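Local coordinates for magnetosome membrane protein MamB, putative Co/Zn/Cd cation transporter. Cation diffusion facilitator family (Desulfamplus magnetovallimortis, PDB 6QFJ), which probably moves divalent metal cations across the magnetosome membrane as a cation diffusion facilitator, this chain being its C-terminal cytoplasmic domain, at residues A[33-39]-A[69-74]; A[39-45]-A[75-81]. All coordinates share one frame. Residue numbers count along the deposited sequence, not the author numbering.

Interaction 1: A[33-39]-A[69-74]; sequences QVLEFEI and RKSTVK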
loop_
_atom_site.group_PDB
_atom_site.type_symbol
_atom_site.label_atom_id
_atom_site.label_comp_id
_atom_site.label_asym_id
_atom_site.label_seq_id
_atom_site.Cartn_x
_atom_site.Cartn_y
_atom_site.Cartn_z
ATOM N N GLN A 33 -5.813 -17.393 9.481
ATOM C CA GLN A 33 -4.471 -17.042 9.789
ATOM C C GLN A 33 -3.885 -16.084 8.728
ATOM O O GLN A 33 -2.705 -15.840 8.756
ATOM C CB GLN A 33 -3.608 -18.282 9.884
ATOM C CG GLN A 33 -3.949 -19.132 11.064
ATOM C CD GLN A 33 -3.021 -20.309 11.218
ATOM O OE1 GLN A 33 -1.827 -20.172 11.467
ATOM N NE2 GLN A 33 -3.572 -21.481 11.046
ATOM N N VAL A 34 -4.671 -15.686 7.734
ATOM C CA VAL A 34 -4.201 -14.838 6.654
ATOM C C VAL A 34 -4.638 -13.427 6.939
ATOM O O VAL A 34 -5.793 -13.190 7.174
ATOM C CB VAL A 34 -4.696 -15.214 5.199
ATOM C CG1 VAL A 34 -3.999 -14.297 4.209
ATOM C CG2 VAL A 34 -4.349 -16.648 4.845
ATOM N N LEU A 35 -3.691 -12.495 6.888
ATOM C CA LEU A 35 -3.995 -11.106 6.899
ATOM C C LEU A 35 -4.207 -10.556 5.489
ATOM O O LEU A 35 -3.296 -10.613 4.633
ATOM C CB LEU A 35 -2.882 -10.344 7.562
ATOM C CG LEU A 35 -2.916 -10.410 9.067
ATOM C CD1 LEU A 35 -1.633 -9.787 9.596
ATOM C CD2 LEU A 35 -4.149 -9.658 9.602
ATOM N N GLU A 36 -5.382 -9.997 5.268
ATOM C CA GLU A 36 -5.730 -9.354 3.999
ATOM C C GLU A 36 -5.569 -7.847 4.067
ATOM O O GLU A 36 -6.188 -7.188 4.901
ATOM C CB GLU A 36 -7.157 -9.677 3.601
ATOM C CG GLU A 36 -7.247 -11.085 3.024
ATOM C CD GLU A 36 -8.641 -11.597 2.795
ATOM O OE1 GLU A 36 -9.587 -10.929 3.229
ATOM O OE2 GLU A 36 -8.738 -12.689 2.205
ATOM N N PHE A 37 -4.751 -7.320 3.189
ATOM C CA PHE A 37 -4.541 -5.860 3.132
ATOM C C PHE A 37 -5.108 -5.283 1.848
ATOM O O PHE A 37 -4.951 -5.876 0.765
ATOM C CB PHE A 37 -3.084 -5.517 3.205
ATOM C CG PHE A 37 -2.481 -5.794 4.538
ATOM C CD1 PHE A 37 -1.916 -7.045 4.806
ATOM C CD2 PHE A 37 -2.399 -4.806 5.480
ATOM C CE1 PHE A 37 -1.361 -7.291 6.015
ATOM C CE2 PHE A 37 -1.821 -5.070 6.715
ATOM C CZ PHE A 37 -1.332 -6.322 6.994
ATOM N N GLU A 38 -5.824 -4.166 1.983
ATOM C CA GLU A 38 -6.274 -3.337 0.858
ATOM C C GLU A 38 -5.625 -2.014 1.004
ATOM O O GLU A 38 -5.831 -1.303 2.023
ATOM C CB GLU A 38 -7.796 -3.185 0.849
ATOM C CG GLU A 38 -8.481 -4.512 0.509
ATOM C CD GLU A 38 -9.974 -4.511 0.733
ATOM O OE1 GLU A 38 -10.462 -3.854 1.658
ATOM O OE2 GLU A 38 -10.649 -5.209 -0.011
ATOM N N ILE A 39 -4.801 -1.676 0.032
ATOM C CA ILE A 39 -4.028 -0.462 0.080
ATOM C C ILE A 39 -4.408 0.436 -1.104
ATOM O O ILE A 39 -4.250 0.034 -2.302
ATOM C CB ILE A 39 -2.533 -0.767 0.034
ATOM C CG1 ILE A 39 -2.197 -1.848 1.052
ATOM C CG2 ILE A 39 -1.727 0.512 0.236
ATOM C CD1 ILE A 39 -1.431 -1.464 2.267
ATOM N N ARG A 69 3.521 -13.076 9.062
ATOM C CA ARG A 69 2.515 -14.056 8.667
ATOM C C ARG A 69 2.089 -13.948 7.212
ATOM O O ARG A 69 2.357 -12.954 6.515
ATOM C CB ARG A 69 1.254 -13.851 9.504
ATOM C CG ARG A 69 1.450 -12.791 10.580
ATOM C CD ARG A 69 0.353 -12.804 11.662
ATOM N NE ARG A 69 -0.884 -13.397 11.216
ATOM C CZ ARG A 69 -2.035 -13.205 11.827
ATOM N NH1 ARG A 69 -3.122 -13.775 11.330
ATOM N NH2 ARG A 69 -2.113 -12.429 12.899
ATOM N N LYS A 70 1.379 -14.956 6.795
ATOM C CA LYS A 70 0.849 -15.017 5.458
ATOM C C LYS A 70 -0.125 -13.859 5.220
ATOM O O LYS A 70 -0.960 -13.538 6.083
ATOM C CB LYS A 70 0.134 -16.352 5.207
ATOM C CG LYS A 70 -0.345 -16.490 3.773
ATOM C CD LYS A 70 -0.965 -17.825 3.408
ATOM C CE LYS A 70 -1.593 -17.691 2.030
ATOM N NZ LYS A 70 -1.556 -18.896 1.154
ATOM N N SER A 71 -0.025 -13.244 4.038
ATOM C CA SER A 71 -0.813 -12.119 3.675
ATOM C C SER A 71 -1.228 -12.148 2.220
ATOM O O SER A 71 -0.636 -12.807 1.375
ATOM C CB SER A 71 -0.097 -10.809 3.976
ATOM O OG SER A 71 1.076 -10.633 3.140
ATOM N N THR A 72 -2.312 -11.426 1.974
ATOM C CA THR A 72 -2.790 -11.117 0.677
ATOM C C THR A 72 -2.824 -9.580 0.584
ATOM O O THR A 72 -3.165 -8.924 1.542
ATOM C CB THR A 72 -4.211 -11.696 0.500
ATOM O OG1 THR A 72 -4.076 -12.964 -0.142
ATOM C CG2 THR A 72 -5.095 -10.850 -0.291
ATOM N N VAL A 73 -2.509 -9.050 -0.581
ATOM C CA VAL A 73 -2.354 -7.603 -0.724
ATOM C C VAL A 73 -3.066 -7.164 -1.980
ATOM O O VAL A 73 -2.741 -7.601 -3.075
ATOM C CB VAL A 73 -0.860 -7.153 -0.813
ATOM C CG1 VAL A 73 -0.787 -5.625 -0.886
ATOM C CG2 VAL A 73 -0.104 -7.618 0.393
ATOM N N LYS A 74 -4.037 -6.298 -1.824
ATOM C CA LYS A 74 -4.700 -5.737 -2.988
ATOM C C LYS A 74 -4.383 -4.200 -3.033
ATOM O O LYS A 74 -4.699 -3.458 -2.090
ATOM C CB LYS A 74 -6.162 -6.029 -2.869
ATOM C CG LYS A 74 -7.093 -5.185 -3.696
ATOM C CD LYS A 74 -7.118 -5.614 -5.152
ATOM C CE LYS A 74 -8.240 -4.838 -5.866
ATOM N NZ LYS A 74 -7.796 -4.281 -7.157
#
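R69 reaches back over the partner strand: NH1 makes a weak hydrogen bond to Q33 O (3.3 Å), and one guanidinium face lies over L35, CZ to CG at 4.0 Å. Regular pairing begins at K70, whose O accepts from L35 N at 3.0 Å. S71 sits level with L35, its OG hydrogen-bonded to K64 NZ. T72 straddles E36, N to L35 O at 2.9 Å and O from F37 N at 2.8 Å, with CG2 on E36 CG (4.0 Å). V73 faces the side of S71, L35 and F37. K74 pairs last here, N bonding F37 O and O accepting from I39 N, both at 2.8 Å, before the ladder runs on. The axes of 34-39 and 71-74, 11° from parallel and 4.7 Å apart at closest approach, belong to the adjacent strands of a beta-alpha-beta crossover through helix 49-66. Antiparallel strand 22-31 flanks the other edge of 34-39, its R29 forming a salt bridge with E38; helices 2-15 and 49-66 cover the L35, F37 and V73 face.

Interaction 2: A[39-45]-A[75-81]; sequences IDLYVPP and VRLFAAQ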
loop_
_atom_site.group_PDB
_atom_site.type_symbol
_atom_site.label_atom_id
_atom_site.label_comp_id
_atom_site.label_asym_id
_atom_site.label_seq_id
_atom_site.Cartn_x
_atom_site.Cartn_y
_atom_site.Cartn_z
ATOM N N ILE A 39 -4.801 -1.676 0.032
ATOM C CA ILE A 39 -4.028 -0.462 0.080
ATOM C C ILE A 39 -4.408 0.436 -1.104
ATOM O O ILE A 39 -4.250 0.034 -2.302
ATOM C CB ILE A 39 -2.533 -0.767 0.034
ATOM C CG1 ILE A 39 -2.197 -1.848 1.052
ATOM C CG2 ILE A 39 -1.727 0.512 0.236
ATOM C CD1 ILE A 39 -1.431 -1.464 2.267
ATOM N N ASP A 40 -4.898 1.641 -0.780
ATOM C CA ASP A 40 -5.189 2.663 -1.775
ATOM C C ASP A 40 -4.175 3.777 -1.708
ATOM O O ASP A 40 -3.953 4.340 -0.640
ATOM C CB ASP A 40 -6.623 3.197 -1.560
ATOM C CG ASP A 40 -7.676 2.134 -1.798
ATOM O OD1 ASP A 40 -7.337 1.040 -2.361
ATOM O OD2 ASP A 40 -8.822 2.316 -1.361
ATOM N N LEU A 41 -3.588 4.117 -2.849
ATOM C CA LEU A 41 -2.553 5.157 -2.949
ATOM C C LEU A 41 -2.815 6.173 -3.994
ATOM O O LEU A 41 -3.432 5.884 -5.009
ATOM C CB LEU A 41 -1.231 4.532 -3.331
ATOM C CG LEU A 41 -0.822 3.343 -2.432
ATOM C CD1 LEU A 41 0.349 2.676 -2.996
ATOM C CD2 LEU A 41 -0.548 3.817 -1.043
ATOM N N TYR A 42 -2.352 7.405 -3.734
ATOM C CA TYR A 42 -2.302 8.454 -4.719
ATOM C C TYR A 42 -0.987 8.420 -5.372
ATOM O O TYR A 42 0.037 8.282 -4.736
ATOM C CB TYR A 42 -2.487 9.877 -4.045
ATOM C CG TYR A 42 -3.871 10.147 -3.545
ATOM C CD1 TYR A 42 -4.915 10.200 -4.424
ATOM C CD2 TYR A 42 -4.169 10.268 -2.193
ATOM C CE1 TYR A 42 -6.189 10.399 -3.993
ATOM C CE2 TYR A 42 -5.451 10.492 -1.728
ATOM C CZ TYR A 42 -6.453 10.560 -2.652
ATOM O OH TYR A 42 -7.742 10.787 -2.272
ATOM N N VAL A 43 -0.987 8.564 -6.678
ATOM C CA VAL A 43 0.246 8.620 -7.462
ATOM C C VAL A 43 0.088 9.736 -8.492
ATOM O O VAL A 43 -1.035 10.219 -8.728
ATOM C CB VAL A 43 0.471 7.325 -8.210
ATOM C CG1 VAL A 43 0.621 6.188 -7.207
ATOM C CG2 VAL A 43 -0.713 7.033 -9.120
ATOM N N PRO A 44 1.178 10.086 -9.187
ATOM C CA PRO A 44 1.116 11.213 -10.123
ATOM C C PRO A 44 0.173 10.845 -11.210
ATOM O O PRO A 44 0.180 9.679 -11.670
ATOM C CB PRO A 44 2.556 11.360 -10.629
ATOM C CG PRO A 44 3.390 10.850 -9.493
ATOM C CD PRO A 44 2.546 9.720 -8.844
ATOM N N PRO A 45 -0.664 11.794 -11.648
ATOM C CA PRO A 45 -1.703 11.471 -12.667
ATOM C C PRO A 45 -1.198 10.950 -13.993
ATOM O O PRO A 45 -1.951 10.273 -14.703
ATOM C CB PRO A 45 -2.427 12.789 -12.894
ATOM C CG PRO A 45 -2.017 13.708 -11.779
ATOM C CD PRO A 45 -0.750 13.168 -11.156
ATOM N N VAL A 75 -3.800 -3.736 -4.135
ATOM C CA VAL A 75 -3.348 -2.324 -4.222
ATOM C C VAL A 75 -4.163 -1.620 -5.298
ATOM O O VAL A 75 -4.258 -2.151 -6.408
ATOM C CB VAL A 75 -1.858 -2.235 -4.587
ATOM C CG1 VAL A 75 -1.321 -0.794 -4.575
ATOM C CG2 VAL A 75 -1.047 -3.061 -3.635
ATOM N N ARG A 76 -4.720 -0.444 -4.967
ATOM C CA ARG A 76 -5.379 0.365 -5.967
ATOM C C ARG A 76 -4.672 1.693 -6.092
ATOM O O ARG A 76 -4.358 2.298 -5.097
ATOM C CB ARG A 76 -6.845 0.553 -5.647
ATOM C CG ARG A 76 -7.639 -0.762 -5.754
ATOM C CD ARG A 76 -9.117 -0.553 -5.631
ATOM N NE ARG A 76 -9.446 0.129 -4.383
ATOM C CZ ARG A 76 -10.657 0.652 -4.096
ATOM N NH1 ARG A 76 -10.865 1.275 -2.934
ATOM N NH2 ARG A 76 -11.686 0.537 -4.969
ATOM N N LEU A 77 -4.478 2.171 -7.319
ATOM C CA LEU A 77 -3.777 3.470 -7.554
ATOM C C LEU A 77 -4.794 4.513 -8.083
ATOM O O LEU A 77 -5.594 4.239 -8.999
ATOM C CB LEU A 77 -2.675 3.319 -8.559
ATOM C CG LEU A 77 -1.631 2.226 -8.270
ATOM C CD1 LEU A 77 -0.590 2.275 -9.352
ATOM C CD2 LEU A 77 -1.006 2.437 -6.946
ATOM N N PHE A 78 -4.739 5.701 -7.474
ATOM C CA PHE A 78 -5.577 6.827 -7.838
ATOM C C PHE A 78 -4.720 8.022 -8.189
ATOM O O PHE A 78 -3.663 8.229 -7.620
ATOM C CB PHE A 78 -6.468 7.168 -6.638
ATOM C CG PHE A 78 -7.440 6.108 -6.304
ATOM C CD1 PHE A 78 -8.707 6.067 -6.873
ATOM C CD2 PHE A 78 -7.094 5.129 -5.402
ATOM C CE1 PHE A 78 -9.609 5.054 -6.544
ATOM C CE2 PHE A 78 -7.978 4.126 -5.065
ATOM C CZ PHE A 78 -9.255 4.077 -5.619
ATOM N N ALA A 79 -5.161 8.847 -9.130
ATOM C CA ALA A 79 -4.454 10.075 -9.497
ATOM C C ALA A 79 -4.398 11.003 -8.253
ATOM O O ALA A 79 -5.432 11.329 -7.667
ATOM C CB ALA A 79 -5.180 10.811 -10.607
ATOM N N ALA A 80 -3.226 11.485 -7.921
ATOM C CA ALA A 80 -3.164 12.576 -6.896
ATOM C C ALA A 80 -4.051 13.752 -7.305
ATOM O O ALA A 80 -4.208 14.089 -8.502
ATOM C CB ALA A 80 -1.753 13.040 -6.741
ATOM N N GLN A 81 -4.570 14.411 -6.297
ATOM C CA GLN A 81 -5.539 15.471 -6.451
ATOM C C GLN A 81 -4.658 16.714 -6.710
ATOM O O GLN A 81 -3.728 16.938 -5.951
ATOM C CB GLN A 81 -6.273 15.654 -5.109
ATOM C CG GLN A 81 -6.479 14.308 -4.405
ATOM C CD GLN A 81 -7.443 14.362 -3.271
ATOM O OE1 GLN A 81 -7.027 14.470 -2.137
ATOM N NE2 GLN A 81 -8.715 14.326 -3.564
#
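The Y42 side chain overlaps the end of strand 75-79 and the residues just after it, with CD1 4.1 Å from F78 CB and 3.8 Å from A80 CA, and Y42 OH 3.7 Å from Q81 CD. On the same face, R76 and D40, side by side in the parallel register, form a two-pronged salt bridge, NE to OD1 at 3.1 Å and NH1 to OD2 at 2.8 Å. The edge of the F78 ring abuts this carboxylate, CE2 to D40 CG at 3.8 Å. The opposite face, of I39, L41, V75 and L77, is apolar: L41 CD1 touches V75 CG1 and L77 CD2, each at 4.2 Å. Where the side chains begin to diverge, V43 CG1 still meets L77 CD2 and P45 CB rests on A79 CB, both at 4.1 Å. Between the faces a parallel ladder runs from R76 N and I39 O (2.7 Å) to A80 N and V43 O (2.7 Å), the segments crossing at -32°. This is the C-terminal half of the strand pair in the beta-alpha-beta unit of the CDF C-terminal domain. I39, L41 and V75 pack on helix 49-66, I39 and L41 also on helix 2-15; strand 22-31 flanks 39-43, and its K24 makes a cation-pi contact with F78.

From the N terminus, helix 2-15 and strand 22-31 come first, and the chain then turns into strand 34-43, which supplies the first segment of both interactions. Helix 49-66 carries it back to strand 71-79, whose arrival closes two loops of similar size, interaction 1 and then interaction 2. Because the strands are parallel, these loops cross instead of nesting. The contacts are successive parts of one continuous ladder, sharing I39, with centres about 19 Å apart on opposite sides of the chain's centre. Together they close the beta-alpha-beta unit along its length, holding strand 71-79 at the outer edge of the three-stranded sheet of this CDF C-terminal domain.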